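Local coordinates for tetratricopeptide TPR_2 repeat protein (Thermobaculum terrenum, PDB 5DJS) that joins tetratricopeptide repeats to a GT-B-fold region of glycosyl transferase family 41 and holds uridine-5'-diphosphate in this structure, at residues Y179-V184 against V265-A270; E186-T191 against E507-Y512; V283-L288 against L452-L457; L304-L309 against G502-E507. The protein carries 1 engineered substitution. One frame throughout, in Å; residues are numbered along the deposited sequence. Where two conformers were deposited one is given.

Interaction 1: residues Y179-V184 against V265-A270; sequences YFLEPV and VTWLAA
Helix 176-187 meets the loop that follows strand 263-266 through three apolar pairs, the L181-W267 one the longest. The strand belongs to the six-stranded parallel sheet of the first Rossmann-like half of a GT-B fold, so the helix packs on the loop leaving one strand of that sheet. F180 and L268 cross obliquely. L268 brings its CD1 branch to F180 CB, at 3.3 Å, and the same methyl also lies near CG of the ring. V184 and W267 meet tip to tip, with V184 CG2 4.0 Å from W267 CH2. L181 CD1 comes to the edge of the same indole, near its plane, 4.3 Å from W267 CZ3.

The torsions set this up. W267 CG is anti to the backbone N (chi1 169°), which sends the six-membered ring at the helix. F180 CG is anti to the carbonyl carbon (chi1 -70°), and its ring leads away from L268, so CB makes the closest touch. The F180 side chain lies about 7 Å from the bound UDP.

Further out, V184 also touches F504 and L508 of helix 479-521, and L309 touches L268. The W267 NE1 hydrogen bonds to the carbonyl O of Y308. L268 CB rests 3.8 Å above the W267 indole plane, shifted toward the rim.

Interaction 2: residues E186-T191 against E507-Y512; sequences EAHDRT and ELEDAY
E509 OE2 is gripped by two hydrogen bonds, both from consecutive residues of the 186-191 segment. H188 ND1 donates to E509 OE2 over 2.8 Å, with an angle of 161° at the hydrogen. The backbone N of D189 donates over the same distance, 2.8 Å to E509 OE2, and just as straight. E509 OE2 receives H188 ND1 on its anti lone pair and D189 N on its syn one, the side of OE1. The imidazole and the carboxylate are nearly coplanar, 22° apart, so the ring meets the oxygen with its edge. The E509 chain is extended beyond CG, which carries the carboxylate out to the turn. Two N-H groups on one oxygen would tend to stabilise the charged carboxylate.

This ties the loop that follows helix 176-187 to the long helix 479-521; as in many GT-B proteins, the C-terminal helix packs back on the first domain. Y512, one turn beyond L508, is wedged next to strands 163-169 and 240-243. Its CE2 edge meets H188 CE1 at 3.9 Å, and the two side chains cross at about a right angle. Y167 OH hydrogen bonds to both H188 NE2 and Y512 OH, so the imidazole is held at both nitrogens.

R190 reaches back to the turn. R190 NH1 donates to H188 O at 3.1 Å from above the carbonyl plane, while its NE forms a salt bridge with D216.

Interaction 3: residues V283-L288 against L452-L457; sequences VGDQHL and LRWAGL
The polar part centres on D285 OD1. W454 NE1 donates to D285 OD1 over 3.2 Å, almost straight at 175° and in the plane of the indole. It arrives from above the carboxylate plane, with the two side chains tip to tip. The backbone N of L288 donates to D285 OD1 as well, at 2.9 Å, which makes an Asx motif at the end of strand 281-285; a weak bond from H287 N joins it. D285 has CG in the crowded position between its backbone N and carbonyl carbon (chi1 78°), turned into this turn. Its other oxygen, OD2, takes a hydrogen bond from S450 OG.

The strand belongs to the first sheet of the GT-B fold. Helix 447-454 belongs to the second half, so the contact spans the two domains. A Schellman motif ends that helix, with G456 at positive phi as its C-prime residue: L457 N bonds to L452 O and G456 N to R453 O.

The rings and carbon chains make the rest. H287 lays CD2 over one face of W454, 3.2 Å from CE2 and offset toward the rim. The imidazole and the six-membered ring of W454 meet obliquely, their planes at 42°. Over a face of the imidazole comes the extended R453 chain, whose CD makes a CH-pi contact 3.9 Å from the H287 ring centroid. The guanidinium goes on to a salt bridge between NE and E439. At the edge of the indole, Q286 holds its amide nearly coplanar with the ring, OE1 3.7 Å from W454 CH2.

Interaction 4: residues L304-L309 against G502-E507; sequences LSRFYL and GSFTAE
L304-L309 leaves strand 300-304 and runs against the direction of helix 479-521, with CA atoms nearest at L304-E507 and at L309-F504. In this GT-B fold strand 300-304 is an outermost strand of the first sheet, and the chain beyond it leads over to the second sheet.

R306 and F504 carry the contact. R306 has CG in the crowded position between its backbone N and carbonyl carbon (chi1 63°), and its chain bends at chi3 (-44°). The guanidinium is thereby laid over F504 CB, which sits 3.7 Å above its centre. The side chains cross at about a right angle, and the guanidinium and phenyl planes stand 77° apart. R306 NH1 folds back to its own segment and donates to F307 O and, at 3.0 Å, to L309 O. NH2 makes a salt bridge to D500. These bonds pin the rotation of the group.

The F504 ring then lies along the loop backbone. L309 C is over one face, and Y308 O approaches obliquely, 3.5 Å from F504 CE1. L304 crosses the ring at about a right angle and sets its CD1 branch 3.9 Å from F504 CE1.

One turn on, E507 bends at chi2 and lays its CB against R306 CD, 3.8 Å away. E507 OE1 takes a weak hydrogen bond from S305 OG, at 3.2 Å.

Overall arrangement
The four contacts cluster at the first parallel sheet and helix 479-521; interaction 3 reaches over to the second half. Interaction 4 has its centre about 10 Å from those of interactions 2 and 3, and about 11 Å from that of interaction 1. Interactions 1 and 2 share helix 176-187, while 2 and 4 share helix 479-521. Interactions 1 and 3 use neighbouring strands, 263-266 and 281-285. Along the chain, interactions 3 and 4 cross, both nested inside the loop that interaction 2 closes. Interaction 1 closes before either opens. Interaction 3 links the two halves, while 1, 2 and 4 hold parts on the first. F180 and Y308 bring interactions 1 and 4 within about 7 and 8 Å of UDP.

Interaction 1: residues Y179-V184 against V265-A270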
# COMPACT_ATOMS: atom_id res chain seq x y z
N TYR A 179 -8.90 1.72 -6.58
CA TYR A 179 -9.55 0.52 -7.12
C TYR A 179 -10.62 -0.03 -6.18
O TYR A 179 -11.70 -0.39 -6.63
CB TYR A 179 -8.52 -0.59 -7.45
CG TYR A 179 -7.53 -0.27 -8.58
CD1 TYR A 179 -7.94 0.44 -9.73
CD2 TYR A 179 -6.20 -0.69 -8.52
CE1 TYR A 179 -7.06 0.72 -10.76
CE2 TYR A 179 -5.31 -0.40 -9.54
CZ TYR A 179 -5.74 0.30 -10.66
OH TYR A 179 -4.86 0.60 -11.68
N PHE A 180 -10.32 -0.08 -4.89
CA PHE A 180 -11.27 -0.56 -3.87
C PHE A 180 -12.27 0.50 -3.38
O PHE A 180 -13.32 0.15 -2.84
CB PHE A 180 -10.53 -1.12 -2.66
CG PHE A 180 -9.81 -2.41 -2.93
CD1 PHE A 180 -10.52 -3.57 -3.21
CD2 PHE A 180 -8.41 -2.48 -2.87
CE1 PHE A 180 -9.86 -4.76 -3.45
CE2 PHE A 180 -7.75 -3.67 -3.11
CZ PHE A 180 -8.47 -4.82 -3.39
N LEU A 181 -11.95 1.79 -3.54
CA LEU A 181 -12.86 2.85 -3.13
C LEU A 181 -13.99 3.03 -4.14
O LEU A 181 -15.13 3.26 -3.74
CB LEU A 181 -12.13 4.18 -2.93
CG LEU A 181 -12.99 5.33 -2.38
CD1 LEU A 181 -13.49 5.02 -0.98
CD2 LEU A 181 -12.21 6.63 -2.41
N GLU A 182 -13.67 2.97 -5.43
CA GLU A 182 -14.68 3.13 -6.51
C GLU A 182 -16.01 2.37 -6.29
O GLU A 182 -17.07 3.00 -6.33
CB GLU A 182 -14.08 2.78 -7.88
CG GLU A 182 -15.09 2.87 -9.02
CD GLU A 182 -14.46 2.89 -10.40
OE1 GLU A 182 -15.11 3.41 -11.32
OE2 GLU A 182 -13.33 2.38 -10.57
N PRO A 183 -15.97 1.05 -6.05
CA PRO A 183 -17.23 0.35 -5.77
C PRO A 183 -17.98 0.92 -4.57
O PRO A 183 -19.20 1.10 -4.64
CB PRO A 183 -16.79 -1.09 -5.49
CG PRO A 183 -15.33 -1.03 -5.23
CD PRO A 183 -14.83 0.11 -6.06
N VAL A 184 -17.24 1.22 -3.50
CA VAL A 184 -17.83 1.74 -2.26
C VAL A 184 -18.52 3.09 -2.46
O VAL A 184 -19.63 3.30 -1.99
CB VAL A 184 -16.78 1.81 -1.12
CG1 VAL A 184 -17.29 2.58 0.09
CG2 VAL A 184 -16.38 0.41 -0.70
N VAL A 265 -11.81 7.23 11.33
CA VAL A 265 -11.62 5.83 10.95
C VAL A 265 -10.44 5.69 9.99
O VAL A 265 -10.29 6.48 9.05
CB VAL A 265 -12.86 5.31 10.19
CG1 VAL A 265 -12.68 3.86 9.77
CG2 VAL A 265 -14.12 5.46 11.03
N THR A 266 -9.62 4.65 10.20
CA THR A 266 -8.59 4.28 9.22
C THR A 266 -8.97 2.93 8.58
O THR A 266 -9.33 1.98 9.29
CB THR A 266 -7.15 4.30 9.83
OG1 THR A 266 -6.18 4.29 8.78
CG2 THR A 266 -6.89 3.14 10.80
N TRP A 267 -8.93 2.86 7.26
CA TRP A 267 -9.41 1.70 6.51
C TRP A 267 -8.74 1.61 5.13
O TRP A 267 -8.40 2.65 4.53
CB TRP A 267 -10.94 1.76 6.35
CG TRP A 267 -11.49 0.74 5.37
CD1 TRP A 267 -11.55 -0.61 5.54
CD2 TRP A 267 -12.02 1.00 4.06
NE1 TRP A 267 -12.09 -1.21 4.43
CE2 TRP A 267 -12.39 -0.24 3.51
CE3 TRP A 267 -12.22 2.17 3.31
CZ2 TRP A 267 -12.94 -0.35 2.24
CZ3 TRP A 267 -12.78 2.06 2.04
CH2 TRP A 267 -13.13 0.80 1.52
N LEU A 268 -8.55 0.37 4.65
CA LEU A 268 -8.12 0.05 3.28
C LEU A 268 -6.61 -0.12 3.13
O LEU A 268 -6.15 -1.17 2.70
CB LEU A 268 -8.66 1.05 2.25
CG LEU A 268 -8.51 0.71 0.77
CD1 LEU A 268 -9.52 -0.34 0.39
CD2 LEU A 268 -8.77 1.93 -0.08
N ALA A 269 -5.84 0.90 3.49
CA ALA A 269 -4.38 0.87 3.37
C ALA A 269 -3.72 0.40 4.65
O ALA A 269 -2.59 -0.10 4.62
CB ALA A 269 -3.86 2.25 2.98
N ALA A 270 -4.40 0.57 5.78
CA ALA A 270 -3.84 0.24 7.07
C ALA A 270 -3.46 -1.22 7.11
O ALA A 270 -4.25 -2.08 6.73
CB ALA A 270 -4.83 0.57 8.18

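Interaction 2: residues E186-T191 against E507-Y512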
# COMPACT_ATOMS: atom_id res chain seq x y z
N GLU A 186 -19.62 4.36 -5.39
CA GLU A 186 -20.79 4.15 -6.26
C GLU A 186 -22.00 3.60 -5.49
O GLU A 186 -23.09 4.12 -5.63
CB GLU A 186 -20.46 3.20 -7.43
CG GLU A 186 -21.60 3.06 -8.44
CD GLU A 186 -21.28 2.15 -9.61
OE1 GLU A 186 -21.53 2.55 -10.76
OE2 GLU A 186 -20.78 1.02 -9.36
N ALA A 187 -21.79 2.59 -4.67
CA ALA A 187 -22.89 1.87 -4.01
C ALA A 187 -23.37 2.45 -2.68
O ALA A 187 -24.30 1.91 -2.08
CB ALA A 187 -22.49 0.41 -3.80
N HIS A 188 -22.76 3.53 -2.20
CA HIS A 188 -23.18 4.14 -0.94
C HIS A 188 -24.65 4.55 -1.00
O HIS A 188 -25.06 5.23 -1.93
CB HIS A 188 -22.30 5.36 -0.56
CG HIS A 188 -21.27 5.06 0.49
ND1 HIS A 188 -21.56 4.38 1.65
CD2 HIS A 188 -19.96 5.38 0.56
CE1 HIS A 188 -20.47 4.27 2.38
NE2 HIS A 188 -19.49 4.87 1.74
N ASP A 189 -25.43 4.11 -0.02
CA ASP A 189 -26.85 4.46 0.07
C ASP A 189 -27.02 5.97 0.35
O ASP A 189 -26.77 6.43 1.47
CB ASP A 189 -27.53 3.63 1.17
CG ASP A 189 -29.05 3.78 1.18
OD1 ASP A 189 -29.61 4.43 0.27
OD2 ASP A 189 -29.68 3.24 2.13
N ARG A 190 -27.45 6.71 -0.67
CA ARG A 190 -27.62 8.16 -0.57
C ARG A 190 -28.77 8.62 0.33
O ARG A 190 -28.80 9.79 0.73
CB ARG A 190 -27.78 8.79 -1.95
CG ARG A 190 -26.52 9.51 -2.44
CD ARG A 190 -25.29 8.62 -2.32
NE ARG A 190 -24.13 9.21 -2.98
CZ ARG A 190 -23.06 8.52 -3.36
NH1 ARG A 190 -23.01 7.21 -3.16
NH2 ARG A 190 -22.05 9.14 -3.96
N THR A 191 -29.72 7.73 0.65
CA THR A 191 -30.79 8.06 1.61
C THR A 191 -30.17 8.30 3.00
O THR A 191 -30.57 9.23 3.71
CB THR A 191 -31.90 6.96 1.70
OG1 THR A 191 -31.36 5.73 2.19
CG2 THR A 191 -32.58 6.72 0.32
N GLU A 507 -22.40 -3.75 4.60
CA GLU A 507 -21.73 -4.19 5.85
C GLU A 507 -20.85 -3.09 6.49
O GLU A 507 -20.75 -2.99 7.73
CB GLU A 507 -20.93 -5.47 5.61
CG GLU A 507 -21.74 -6.74 5.76
CD GLU A 507 -21.86 -7.18 7.22
OE1 GLU A 507 -20.81 -7.26 7.92
OE2 GLU A 507 -23.00 -7.44 7.66
N LEU A 508 -20.22 -2.27 5.63
CA LEU A 508 -19.41 -1.13 6.06
C LEU A 508 -20.29 -0.01 6.63
O LEU A 508 -20.05 0.50 7.73
CB LEU A 508 -18.58 -0.61 4.88
CG LEU A 508 -17.65 0.59 5.07
CD1 LEU A 508 -16.47 0.19 5.95
CD2 LEU A 508 -17.19 1.13 3.72
N GLU A 509 -21.31 0.36 5.87
CA GLU A 509 -22.36 1.28 6.34
C GLU A 509 -22.98 0.85 7.67
O GLU A 509 -23.25 1.69 8.52
CB GLU A 509 -23.46 1.40 5.29
CG GLU A 509 -23.06 2.24 4.09
CD GLU A 509 -24.06 2.15 2.95
OE1 GLU A 509 -25.01 1.33 3.02
OE2 GLU A 509 -23.92 2.91 1.97
N ASP A 510 -23.19 -0.45 7.85
CA ASP A 510 -23.63 -0.99 9.14
C ASP A 510 -22.61 -0.66 10.24
O ASP A 510 -23.00 -0.32 11.35
CB ASP A 510 -23.85 -2.51 9.05
CG ASP A 510 -25.00 -2.97 9.91
OD1 ASP A 510 -26.16 -2.73 9.49
OD2 ASP A 510 -24.75 -3.56 10.99
N ALA A 511 -21.31 -0.77 9.92
CA ALA A 511 -20.23 -0.42 10.86
C ALA A 511 -20.14 1.09 11.14
O ALA A 511 -20.02 1.49 12.31
CB ALA A 511 -18.89 -0.94 10.37
N TYR A 512 -20.19 1.92 10.09
CA TYR A 512 -20.28 3.39 10.24
C TYR A 512 -21.46 3.82 11.13
O TYR A 512 -21.32 4.73 11.95
CB TYR A 512 -20.44 4.09 8.89
CG TYR A 512 -19.25 4.09 7.94
CD1 TYR A 512 -17.93 3.90 8.38
CD2 TYR A 512 -19.46 4.31 6.57
CE1 TYR A 512 -16.87 3.91 7.49
CE2 TYR A 512 -18.40 4.33 5.67
CZ TYR A 512 -17.11 4.13 6.13
OH TYR A 512 -16.07 4.15 5.22

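Interaction 3: residues V283-L288 against L452-L457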
# COMPACT_ATOMS: atom_id res chain seq x y z
N VAL A 283 -11.03 -0.26 10.62
CA VAL A 283 -11.96 -1.25 10.02
C VAL A 283 -11.22 -2.44 9.35
O VAL A 283 -10.66 -2.30 8.26
CB VAL A 283 -12.89 -0.59 8.98
CG1 VAL A 283 -13.82 -1.61 8.35
CG2 VAL A 283 -13.70 0.52 9.62
N GLY A 284 -11.24 -3.60 10.02
CA GLY A 284 -10.64 -4.84 9.51
C GLY A 284 -11.69 -5.91 9.30
O GLY A 284 -12.79 -5.64 8.80
N ASP A 285 -11.34 -7.15 9.65
CA ASP A 285 -12.30 -8.26 9.66
C ASP A 285 -11.85 -9.39 10.58
O ASP A 285 -10.76 -9.32 11.16
CB ASP A 285 -12.63 -8.74 8.23
CG ASP A 285 -11.56 -9.62 7.62
OD1 ASP A 285 -11.22 -10.66 8.22
OD2 ASP A 285 -11.12 -9.30 6.48
N GLN A 286 -12.68 -10.43 10.72
CA GLN A 286 -12.49 -11.43 11.79
C GLN A 286 -11.32 -12.37 11.58
O GLN A 286 -10.74 -12.83 12.56
CB GLN A 286 -13.77 -12.24 11.97
CG GLN A 286 -14.94 -11.42 12.44
CD GLN A 286 -16.20 -12.25 12.57
OE1 GLN A 286 -16.62 -12.90 11.61
NE2 GLN A 286 -16.80 -12.23 13.75
N HIS A 287 -10.98 -12.64 10.33
CA HIS A 287 -9.78 -13.41 10.00
C HIS A 287 -8.53 -12.53 9.97
O HIS A 287 -7.46 -12.94 10.42
CB HIS A 287 -9.94 -14.10 8.65
CG HIS A 287 -11.11 -15.05 8.60
ND1 HIS A 287 -11.42 -15.90 9.64
CD2 HIS A 287 -12.01 -15.29 7.62
CE1 HIS A 287 -12.48 -16.61 9.30
NE2 HIS A 287 -12.86 -16.27 8.09
N LEU A 288 -8.69 -11.31 9.46
CA LEU A 288 -7.59 -10.35 9.32
C LEU A 288 -6.98 -9.88 10.64
O LEU A 288 -5.77 -9.68 10.70
CB LEU A 288 -8.04 -9.13 8.49
CG LEU A 288 -6.98 -8.08 8.12
CD1 LEU A 288 -5.89 -8.68 7.24
CD2 LEU A 288 -7.61 -6.89 7.43
N LEU A 452 -8.69 -15.61 1.32
CA LEU A 452 -8.84 -17.03 1.00
C LEU A 452 -9.86 -17.74 1.91
O LEU A 452 -10.70 -18.50 1.41
CB LEU A 452 -7.47 -17.73 1.06
CG LEU A 452 -6.42 -17.32 0.02
CD1 LEU A 452 -5.11 -18.03 0.32
CD2 LEU A 452 -6.85 -17.63 -1.40
N ARG A 453 -9.80 -17.49 3.21
CA ARG A 453 -10.77 -18.07 4.15
C ARG A 453 -12.22 -17.66 3.80
O ARG A 453 -13.11 -18.50 3.71
CB ARG A 453 -10.45 -17.69 5.59
CG ARG A 453 -9.24 -18.41 6.17
CD ARG A 453 -9.19 -18.30 7.69
NE ARG A 453 -8.03 -18.98 8.26
CZ ARG A 453 -7.89 -20.31 8.40
NH1 ARG A 453 -8.84 -21.17 8.00
NH2 ARG A 453 -6.77 -20.80 8.94
N TRP A 454 -12.44 -16.36 3.56
CA TRP A 454 -13.76 -15.85 3.17
C TRP A 454 -14.25 -16.33 1.80
O TRP A 454 -15.46 -16.32 1.56
CB TRP A 454 -13.78 -14.31 3.18
CG TRP A 454 -13.70 -13.69 4.54
CD1 TRP A 454 -12.73 -12.85 4.99
CD2 TRP A 454 -14.62 -13.86 5.62
NE1 TRP A 454 -12.99 -12.48 6.29
CE2 TRP A 454 -14.15 -13.08 6.70
CE3 TRP A 454 -15.81 -14.59 5.78
CZ2 TRP A 454 -14.82 -13.01 7.93
CZ3 TRP A 454 -16.48 -14.52 7.01
CH2 TRP A 454 -15.97 -13.74 8.07
N ALA A 455 -13.34 -16.74 0.91
CA ALA A 455 -13.72 -17.24 -0.41
C ALA A 455 -13.78 -18.79 -0.48
O ALA A 455 -13.84 -19.36 -1.57
CB ALA A 455 -12.75 -16.70 -1.46
N GLY A 456 -13.77 -19.47 0.67
CA GLY A 456 -13.86 -20.93 0.72
C GLY A 456 -12.54 -21.68 0.60
O GLY A 456 -12.50 -22.89 0.84
N LEU A 457 -11.45 -20.98 0.28
CA LEU A 457 -10.18 -21.61 -0.05
C LEU A 457 -9.21 -21.71 1.16
O LEU A 457 -8.04 -21.40 1.04
CB LEU A 457 -9.53 -20.85 -1.21
CG LEU A 457 -10.36 -20.79 -2.51
CD1 LEU A 457 -9.83 -19.74 -3.46
CD2 LEU A 457 -10.38 -22.13 -3.21

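Interaction 4: residues L304-L309 against G502-E507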
# COMPACT_ATOMS: atom_id res chain seq x y z
N LEU A 304 -15.34 -6.68 10.77
CA LEU A 304 -16.45 -7.05 9.89
C LEU A 304 -16.56 -8.58 9.73
O LEU A 304 -15.54 -9.28 9.70
CB LEU A 304 -16.29 -6.43 8.50
CG LEU A 304 -16.26 -4.92 8.32
CD1 LEU A 304 -15.95 -4.59 6.87
CD2 LEU A 304 -17.55 -4.28 8.77
N SER A 305 -17.79 -9.08 9.60
CA SER A 305 -18.06 -10.53 9.45
C SER A 305 -18.01 -11.01 7.99
O SER A 305 -18.59 -12.03 7.65
CB SER A 305 -19.42 -10.83 10.07
OG SER A 305 -20.40 -10.00 9.45
N ARG A 306 -17.35 -10.25 7.13
CA ARG A 306 -16.96 -10.64 5.78
C ARG A 306 -15.50 -10.15 5.58
O ARG A 306 -14.90 -9.59 6.49
CB ARG A 306 -17.88 -9.95 4.77
CG ARG A 306 -17.77 -8.44 4.80
CD ARG A 306 -18.53 -7.73 3.70
NE ARG A 306 -18.42 -8.30 2.35
CZ ARG A 306 -17.34 -8.35 1.59
NH1 ARG A 306 -16.16 -7.92 2.01
NH2 ARG A 306 -17.42 -8.86 0.37
N PHE A 307 -14.97 -10.32 4.37
CA PHE A 307 -13.65 -9.80 4.01
C PHE A 307 -13.65 -8.27 4.10
O PHE A 307 -14.65 -7.63 3.76
CB PHE A 307 -13.27 -10.27 2.59
CG PHE A 307 -11.86 -9.91 2.18
CD1 PHE A 307 -10.77 -10.33 2.94
CD2 PHE A 307 -11.63 -9.19 1.01
CE1 PHE A 307 -9.48 -10.01 2.56
CE2 PHE A 307 -10.33 -8.88 0.62
CZ PHE A 307 -9.26 -9.30 1.39
N TYR A 308 -12.54 -7.68 4.55
CA TYR A 308 -12.50 -6.23 4.81
C TYR A 308 -12.50 -5.31 3.58
O TYR A 308 -12.41 -4.10 3.75
CB TYR A 308 -11.32 -5.88 5.74
CG TYR A 308 -9.96 -5.70 5.07
CD1 TYR A 308 -9.33 -6.74 4.38
CD2 TYR A 308 -9.28 -4.48 5.17
CE1 TYR A 308 -8.08 -6.57 3.79
CE2 TYR A 308 -8.03 -4.30 4.59
CZ TYR A 308 -7.44 -5.34 3.90
OH TYR A 308 -6.20 -5.16 3.33
N LEU A 309 -12.59 -5.87 2.37
CA LEU A 309 -12.59 -5.10 1.13
C LEU A 309 -13.64 -5.64 0.16
O LEU A 309 -14.03 -6.80 0.28
CB LEU A 309 -11.22 -5.21 0.47
CG LEU A 309 -10.02 -4.78 1.29
CD1 LEU A 309 -8.73 -5.15 0.58
CD2 LEU A 309 -10.06 -3.29 1.50
N GLY A 502 -22.40 -4.27 -3.52
CA GLY A 502 -23.48 -3.86 -2.62
C GLY A 502 -23.49 -4.59 -1.30
O GLY A 502 -23.85 -4.02 -0.27
N SER A 503 -23.08 -5.85 -1.32
CA SER A 503 -23.01 -6.65 -0.10
C SER A 503 -21.96 -6.09 0.87
O SER A 503 -22.23 -5.96 2.07
CB SER A 503 -22.72 -8.11 -0.43
OG SER A 503 -23.06 -8.93 0.66
N PHE A 504 -20.78 -5.74 0.35
CA PHE A 504 -19.71 -5.15 1.17
C PHE A 504 -20.10 -3.78 1.74
O PHE A 504 -19.99 -3.57 2.95
CB PHE A 504 -18.38 -4.99 0.41
CG PHE A 504 -17.35 -4.21 1.20
CD1 PHE A 504 -16.72 -4.78 2.29
CD2 PHE A 504 -17.04 -2.89 0.87
CE1 PHE A 504 -15.79 -4.08 3.05
CE2 PHE A 504 -16.11 -2.17 1.63
CZ PHE A 504 -15.48 -2.77 2.71
N THR A 505 -20.53 -2.86 0.88
CA THR A 505 -20.70 -1.47 1.34
C THR A 505 -21.87 -1.36 2.32
O THR A 505 -21.88 -0.47 3.15
CB THR A 505 -20.81 -0.38 0.24
OG1 THR A 505 -22.15 0.11 0.15
CG2 THR A 505 -20.34 -0.84 -1.11
N ALA A 506 -22.84 -2.27 2.24
CA ALA A 506 -23.89 -2.35 3.25
C ALA A 506 -23.30 -2.77 4.60
O ALA A 506 -23.66 -2.20 5.62
CB ALA A 506 -25.00 -3.31 2.81
N GLU A 507 -22.40 -3.75 4.60
CA GLU A 507 -21.73 -4.19 5.85
C GLU A 507 -20.85 -3.09 6.49
O GLU A 507 -20.75 -2.99 7.73
CB GLU A 507 -20.93 -5.47 5.61
CG GLU A 507 -21.74 -6.74 5.76
CD GLU A 507 -21.86 -7.18 7.22
OE1 GLU A 507 -20.81 -7.26 7.92
OE2 GLU A 507 -23.00 -7.44 7.66